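Extracellular solute-binding protein family 5 (Brucella melitensis, PDB 4ONY) probably binds peptides or related solutes in the periplasm and delivers them to an ABC transporter for import. Local coordinates at residues 253-258 against 269-274; 295-300 against 567-572. One frame throughout, in Å; residues are numbered along the deposited sequence.

From the N terminus, contact 1 comes first. Strand 251-257 runs into helix 260-268, and contact 1 closes this short helical excursion when 269-274 comes back to 253-258. Contact 2 opens only after contact 1 has closed, so the two follow in series and neither nest nor cross. It spans 266 residues and brings strand 566-571, late in the chain, beside strand 297-302. Strand 566-571 lies between 274-277 and 297-302 in a three-stranded antiparallel sheet. The contacts touch where D273 of contact 1 meets W571 of contact 2, by a probable hydrogen bond from W571 N to D273 O, 3.0 Å. Contact 1 sets the loop leading into 274-277 against strand 251-257 of the mixed sheet.

Contact 1: 253-258 against 269-274; sequences SIEYYR and KGILDI. With P4G (1-ethoxy-2-(2-ethoxyethoxy)ethane), chain D.
The Y257 ring meets L272 CD1 obliquely and has C3 of the bound glycol ether P4G over one face. L272 CD1 is 3.9 Å from Y257 CE1, and P4G C3 is 3.5 Å from Y257 CE2. The side chains of Y257 and L272 reach toward each other tip to tip. L272 CD2 lies 3.6 Å from Y257 OH, so one leucine methyl meets the ring carbon and the other the hydroxyl. E255 comes from two residues earlier on the same strand. Its chain is extended beyond CG, and E255 OE1 reaches L272 CD2 at 3.8 Å. I271 CG2 is 3.9 Å from E255 OE1, and the E255 and I271 side chains cross at about a right angle.

The polar tips have partners of their own. Y257 OH is hydrogen-bonded with S266 OG. E255 OE1 lies 2.7 Å from Y257 OH, at most a weak bond. E255 OE2 forms a salt bridge with R226, which lines the P4G pocket together with Y257. L272 also packs on L263 and S266, so the contact seats helix 260-268 beside strand 251-257. The chemistry is mixed: aliphatic groups lie against a buried carboxylate and phenol. The R226 salt bridge would offset the buried negative charge, and the tyrosine presents carbon to the ether.

Contact 2: 295-300 against 567-572; sequences GKVIKD and WVARWD
Strands 297-300 and 567-571 pair as antiparallel neighbours in a three-stranded sheet, with 566-571 in the middle and 274-277 on its other side. I298 with R570 and D300 with V568 are the hydrogen-bonded pairs. V297 with W571 and K299 with A569 are non-hydrogen-bonded. I298 N bonds to R570 O at 2.8 Å. Past the strand end, D572 N bonds to K296 O at 2.8 Å.

The two faces differ. On that of V297 and W571, V297 CG2 sits over the six-membered ring of the indole, a CH-pi contact of 3.5 Å to its centroid. W571 NE1 bonds to F267 O, and V297 also packs on A291 and V292 of helix 290-293. On the other face, R570 and I298 lie side by side, and I298 CG2 lies over one face of the R570 guanidinium. A salt bridge runs from R570 NE to D300 OD2 at 2.7 Å. D300 OD2 is also hydrogen-bonded to H576 NE2, and R570 NH1 bonds to I574 O. In the salt bridge, D300 OD2 lies near the guanidinium plane, but R570 NE stands above the carboxylate plane.

Contact 1: 253-258 against 269-274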
loop_
_atom_site.group_PDB
_atom_site.type_symbol
_atom_site.label_atom_id
_atom_site.label_comp_id
_atom_site.label_asym_id
_atom_site.label_seq_id
_atom_site.Cartn_x
_atom_site.Cartn_y
_atom_site.Cartn_z
ATOM N N SER A 253 4.128 18.681 14.801
ATOM C CA SER A 253 5.094 17.947 15.637
ATOM C C SER A 253 4.769 16.480 15.554
ATOM O O SER A 253 3.611 16.068 15.681
ATOM C CB SER A 253 5.073 18.431 17.098
ATOM O OG SER A 253 5.165 19.857 17.197
ATOM N N ILE A 254 5.794 15.697 15.272
ATOM C CA ILE A 254 5.712 14.246 15.273
ATOM C C ILE A 254 6.511 13.726 16.478
ATOM O O ILE A 254 7.751 13.867 16.539
ATOM C CB ILE A 254 6.266 13.676 13.951
ATOM C CG1 ILE A 254 5.582 14.390 12.779
ATOM C CG2 ILE A 254 6.077 12.161 13.880
ATOM C CD1 ILE A 254 6.010 13.894 11.397
ATOM N N GLU A 255 5.781 13.146 17.432
ATOM C CA GLU A 255 6.342 12.570 18.654
ATOM C C GLU A 255 6.465 11.073 18.566
ATOM O O GLU A 255 5.628 10.392 17.932
ATOM C CB GLU A 255 5.484 12.948 19.836
ATOM C CG GLU A 255 5.538 14.430 20.067
ATOM C CD GLU A 255 4.959 14.868 21.369
ATOM O OE1 GLU A 255 4.280 14.074 22.065
ATOM O OE2 GLU A 255 5.189 16.046 21.695
ATOM N N TYR A 256 7.518 10.552 19.183
ATOM C CA TYR A 256 7.848 9.169 19.081
ATOM C C TYR A 256 7.587 8.465 20.416
ATOM O O TYR A 256 7.956 8.983 21.457
ATOM C CB TYR A 256 9.312 9.036 18.634
ATOM C CG TYR A 256 9.526 9.282 17.139
ATOM C CD1 TYR A 256 9.531 10.568 16.617
ATOM C CD2 TYR A 256 9.673 8.242 16.255
ATOM C CE1 TYR A 256 9.740 10.790 15.261
ATOM C CE2 TYR A 256 9.884 8.453 14.924
ATOM C CZ TYR A 256 9.918 9.736 14.427
ATOM O OH TYR A 256 10.126 9.963 13.089
ATOM N N TYR A 257 6.924 7.305 20.358
ATOM C CA TYR A 257 6.520 6.545 21.530
ATOM C C TYR A 257 7.063 5.110 21.442
ATOM O O TYR A 257 7.281 4.598 20.354
ATOM C CB TYR A 257 4.987 6.517 21.658
ATOM C CG TYR A 257 4.439 7.862 21.992
ATOM C CD1 TYR A 257 4.253 8.822 20.991
ATOM C CD2 TYR A 257 4.223 8.235 23.316
ATOM C CE1 TYR A 257 3.818 10.104 21.313
ATOM C CE2 TYR A 257 3.787 9.508 23.643
ATOM C CZ TYR A 257 3.606 10.453 22.630
ATOM O OH TYR A 257 3.171 11.748 23.002
ATOM N N ARG A 258 7.273 4.471 22.589
ATOM C CA ARG A 258 7.867 3.141 22.589
ATOM C C ARG A 258 6.860 2.071 22.228
ATOM O O ARG A 258 7.269 1.006 21.889
ATOM C CB ARG A 258 8.481 2.801 23.909
ATOM C CG ARG A 258 7.476 2.539 25.025
ATOM C CD ARG A 258 8.206 2.571 26.336
ATOM N NE ARG A 258 7.404 2.082 27.439
ATOM C CZ ARG A 258 6.835 2.823 28.379
ATOM N NH1 ARG A 258 6.942 4.141 28.359
ATOM N NH2 ARG A 258 6.123 2.218 29.348
ATOM N N LYS A 269 -4.760 12.146 27.038
ATOM C CA LYS A 269 -4.419 13.311 27.853
ATOM C C LYS A 269 -4.471 14.612 27.023
ATOM O O LYS A 269 -4.349 15.677 27.567
ATOM C CB LYS A 269 -3.025 13.133 28.457
ATOM N N GLY A 270 -4.657 14.538 25.706
ATOM C CA GLY A 270 -4.750 15.746 24.893
ATOM C C GLY A 270 -3.408 16.249 24.388
ATOM O O GLY A 270 -3.342 17.281 23.766
ATOM N N ILE A 271 -2.360 15.473 24.577
ATOM C CA ILE A 271 -1.034 15.821 24.076
ATOM C C ILE A 271 -0.946 15.567 22.589
ATOM O O ILE A 271 -0.354 16.342 21.888
ATOM C CB ILE A 271 0.056 15.049 24.830
ATOM C CG1 ILE A 271 -0.051 15.438 26.297
ATOM C CG2 ILE A 271 1.434 15.397 24.298
ATOM C CD1 ILE A 271 0.764 14.614 27.256
ATOM N N LEU A 272 -1.550 14.477 22.112
ATOM C CA LEU A 272 -1.664 14.219 20.708
ATOM C C LEU A 272 -3.060 14.617 20.256
ATOM O O LEU A 272 -4.027 14.375 20.984
ATOM C CB LEU A 272 -1.421 12.740 20.428
ATOM C CG LEU A 272 -0.078 12.224 20.948
ATOM C CD1 LEU A 272 0.029 10.751 20.607
ATOM C CD2 LEU A 272 1.088 13.029 20.361
ATOM N N ASP A 273 -3.173 15.182 19.058
ATOM C CA ASP A 273 -4.456 15.704 18.558
ATOM C C ASP A 273 -5.336 14.629 17.894
ATOM O O ASP A 273 -6.529 14.787 17.827
ATOM C CB ASP A 273 -4.203 16.802 17.527
ATOM C CG ASP A 273 -3.577 18.063 18.134
ATOM O OD1 ASP A 273 -4.056 18.512 19.167
ATOM O OD2 ASP A 273 -2.597 18.582 17.562
ATOM N N ILE A 274 -4.731 13.562 17.387
ATOM C CA ILE A 274 -5.452 12.494 16.703
ATOM C C ILE A 274 -4.842 11.152 17.064
ATOM O O ILE A 274 -3.749 11.088 17.620
ATOM C CB ILE A 274 -5.402 12.657 15.159
ATOM C CG1 ILE A 274 -3.968 12.504 14.635
ATOM C CG2 ILE A 274 -5.919 14.036 14.714
ATOM C CD1 ILE A 274 -3.858 12.349 13.143
HETATM C C8 P4G D . 9.723 17.663 26.206
HETATM C C7 P4G D . 10.843 16.753 25.701
HETATM O O4 P4G D . 10.652 15.305 25.793
HETATM C C6 P4G D . 9.361 14.677 25.639
HETATM C C5 P4G D . 9.329 13.715 24.438
HETATM O O3 P4G D . 8.008 13.160 24.289
HETATM C C4 P4G D . 7.938 11.990 23.509
HETATM C C3 P4G D . 6.909 11.077 24.149
HETATM O O2 P4G D . 7.531 10.087 24.971
HETATM C C2 P4G D . 6.614 9.441 25.878
HETATM C C1 P4G D . 6.658 9.903 27.324
#

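Contact 2: 295-300 against 567-572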
loop_
_atom_site.group_PDB
_atom_site.type_symbol
_atom_site.label_atom_id
_atom_site.label_comp_id
_atom_site.label_asym_id
_atom_site.label_seq_id
_atom_site.Cartn_x
_atom_site.Cartn_y
_atom_site.Cartn_z
ATOM N N GLY A 295 -18.141 14.594 23.654
ATOM C CA GLY A 295 -17.987 15.090 22.290
ATOM C C GLY A 295 -16.757 15.924 22.013
ATOM O O GLY A 295 -16.602 16.446 20.900
ATOM N N LYS A 296 -15.823 15.984 22.958
ATOM C CA LYS A 296 -14.561 16.662 22.733
ATOM C C LYS A 296 -13.601 15.860 21.850
ATOM O O LYS A 296 -12.748 16.439 21.162
ATOM C CB LYS A 296 -13.900 16.969 24.077
ATOM C CG LYS A 296 -14.649 18.010 24.865
ATOM C CD LYS A 296 -13.986 18.168 26.236
ATOM C CE LYS A 296 -14.533 19.384 26.977
ATOM N NZ LYS A 296 -14.289 19.145 28.411
ATOM N N VAL A 297 -13.674 14.536 21.968
ATOM C CA VAL A 297 -13.012 13.593 21.055
ATOM C C VAL A 297 -14.108 12.971 20.199
ATOM O O VAL A 297 -15.120 12.488 20.718
ATOM C CB VAL A 297 -12.197 12.520 21.814
ATOM C CG1 VAL A 297 -11.815 11.349 20.916
ATOM C CG2 VAL A 297 -10.946 13.128 22.419
ATOM N N ILE A 298 -13.889 13.006 18.887
ATOM C CA ILE A 298 -14.780 12.451 17.917
ATOM C C ILE A 298 -14.129 11.230 17.309
ATOM O O ILE A 298 -13.006 11.294 16.831
ATOM C CB ILE A 298 -15.108 13.499 16.841
ATOM C CG1 ILE A 298 -15.777 14.686 17.543
ATOM C CG2 ILE A 298 -16.104 12.937 15.822
ATOM C CD1 ILE A 298 -16.006 15.891 16.641
ATOM N N LYS A 299 -14.858 10.115 17.287
ATOM C CA LYS A 299 -14.443 8.923 16.548
ATOM C C LYS A 299 -14.880 9.017 15.087
ATOM O O LYS A 299 -16.036 8.718 14.770
ATOM C CB LYS A 299 -15.031 7.674 17.221
ATOM C CG LYS A 299 -14.559 7.503 18.650
ATOM C CD LYS A 299 -15.166 6.269 19.297
ATOM C CE LYS A 299 -14.425 5.044 18.812
ATOM N NZ LYS A 299 -15.271 3.868 18.971
ATOM N N ASP A 300 -13.984 9.432 14.192
ATOM C CA ASP A 300 -14.344 9.593 12.791
ATOM C C ASP A 300 -14.146 8.272 12.045
ATOM O O ASP A 300 -13.233 7.508 12.361
ATOM C CB ASP A 300 -13.466 10.610 12.073
ATOM C CG ASP A 300 -14.071 11.971 11.980
ATOM O OD1 ASP A 300 -15.248 12.126 12.278
ATOM O OD2 ASP A 300 -13.361 12.920 11.616
ATOM N N TRP A 567 -10.321 4.468 10.549
ATOM C CA TRP A 567 -10.718 5.016 11.812
ATOM C C TRP A 567 -9.713 6.009 12.282
ATOM O O TRP A 567 -8.543 5.654 12.441
ATOM C CB TRP A 567 -10.780 3.867 12.845
ATOM C CG TRP A 567 -11.847 2.844 12.681
ATOM C CD1 TRP A 567 -13.082 3.006 12.127
ATOM C CD2 TRP A 567 -11.810 1.530 13.196
ATOM N NE1 TRP A 567 -13.794 1.852 12.209
ATOM C CE2 TRP A 567 -13.051 0.928 12.890
ATOM C CE3 TRP A 567 -10.864 0.809 13.890
ATOM C CZ2 TRP A 567 -13.372 -0.371 13.284
ATOM C CZ3 TRP A 567 -11.160 -0.525 14.244
ATOM C CH2 TRP A 567 -12.400 -1.093 13.940
ATOM N N VAL A 568 -10.169 7.222 12.573
ATOM C CA VAL A 568 -9.323 8.264 13.177
ATOM C C VAL A 568 -10.101 8.979 14.275
ATOM O O VAL A 568 -11.173 9.545 14.031
ATOM C CB VAL A 568 -8.847 9.329 12.153
ATOM C CG1 VAL A 568 -7.903 10.302 12.830
ATOM C CG2 VAL A 568 -8.155 8.687 10.948
ATOM N N ALA A 569 -9.598 8.909 15.506
ATOM C CA ALA A 569 -10.196 9.644 16.608
ATOM C C ALA A 569 -9.476 10.972 16.658
ATOM O O ALA A 569 -8.279 11.027 16.367
ATOM C CB ALA A 569 -10.048 8.903 17.928
ATOM N N ARG A 570 -10.198 12.042 16.924
ATOM C CA ARG A 570 -9.596 13.365 16.923
ATOM C C ARG A 570 -10.219 14.269 17.982
ATOM O O ARG A 570 -11.442 14.222 18.217
ATOM C CB ARG A 570 -9.712 14.016 15.544
ATOM C CG ARG A 570 -11.114 14.439 15.137
ATOM C CD ARG A 570 -11.201 15.058 13.721
ATOM N NE ARG A 570 -12.559 14.891 13.242
ATOM C CZ ARG A 570 -13.578 15.706 13.517
ATOM N NH1 ARG A 570 -13.437 16.854 14.181
ATOM N NH2 ARG A 570 -14.771 15.386 13.060
ATOM N N TRP A 571 -9.381 15.085 18.616
ATOM C CA TRP A 571 -9.891 16.235 19.382
ATOM C C TRP A 571 -10.626 17.188 18.413
ATOM O O TRP A 571 -10.223 17.377 17.271
ATOM C CB TRP A 571 -8.784 16.923 20.187
ATOM C CG TRP A 571 -8.300 16.022 21.316
ATOM C CD1 TRP A 571 -7.303 15.091 21.246
ATOM C CD2 TRP A 571 -8.792 15.979 22.652
ATOM N NE1 TRP A 571 -7.174 14.433 22.442
ATOM C CE2 TRP A 571 -8.058 14.965 23.335
ATOM C CE3 TRP A 571 -9.803 16.668 23.333
ATOM C CZ2 TRP A 571 -8.293 14.630 24.664
ATOM C CZ3 TRP A 571 -10.043 16.342 24.649
ATOM C CH2 TRP A 571 -9.291 15.318 25.323
ATOM N N ASP A 572 -11.705 17.776 18.891
ATOM C CA ASP A 572 -12.575 18.547 18.021
ATOM C C ASP A 572 -11.991 19.901 17.564
ATOM O O ASP A 572 -12.576 20.555 16.747
ATOM C CB ASP A 572 -13.967 18.718 18.660
ATOM C CG ASP A 572 -13.970 19.622 19.828
ATOM O OD1 ASP A 572 -12.929 20.144 20.267
ATOM O OD2 ASP A 572 -15.062 19.834 20.328
#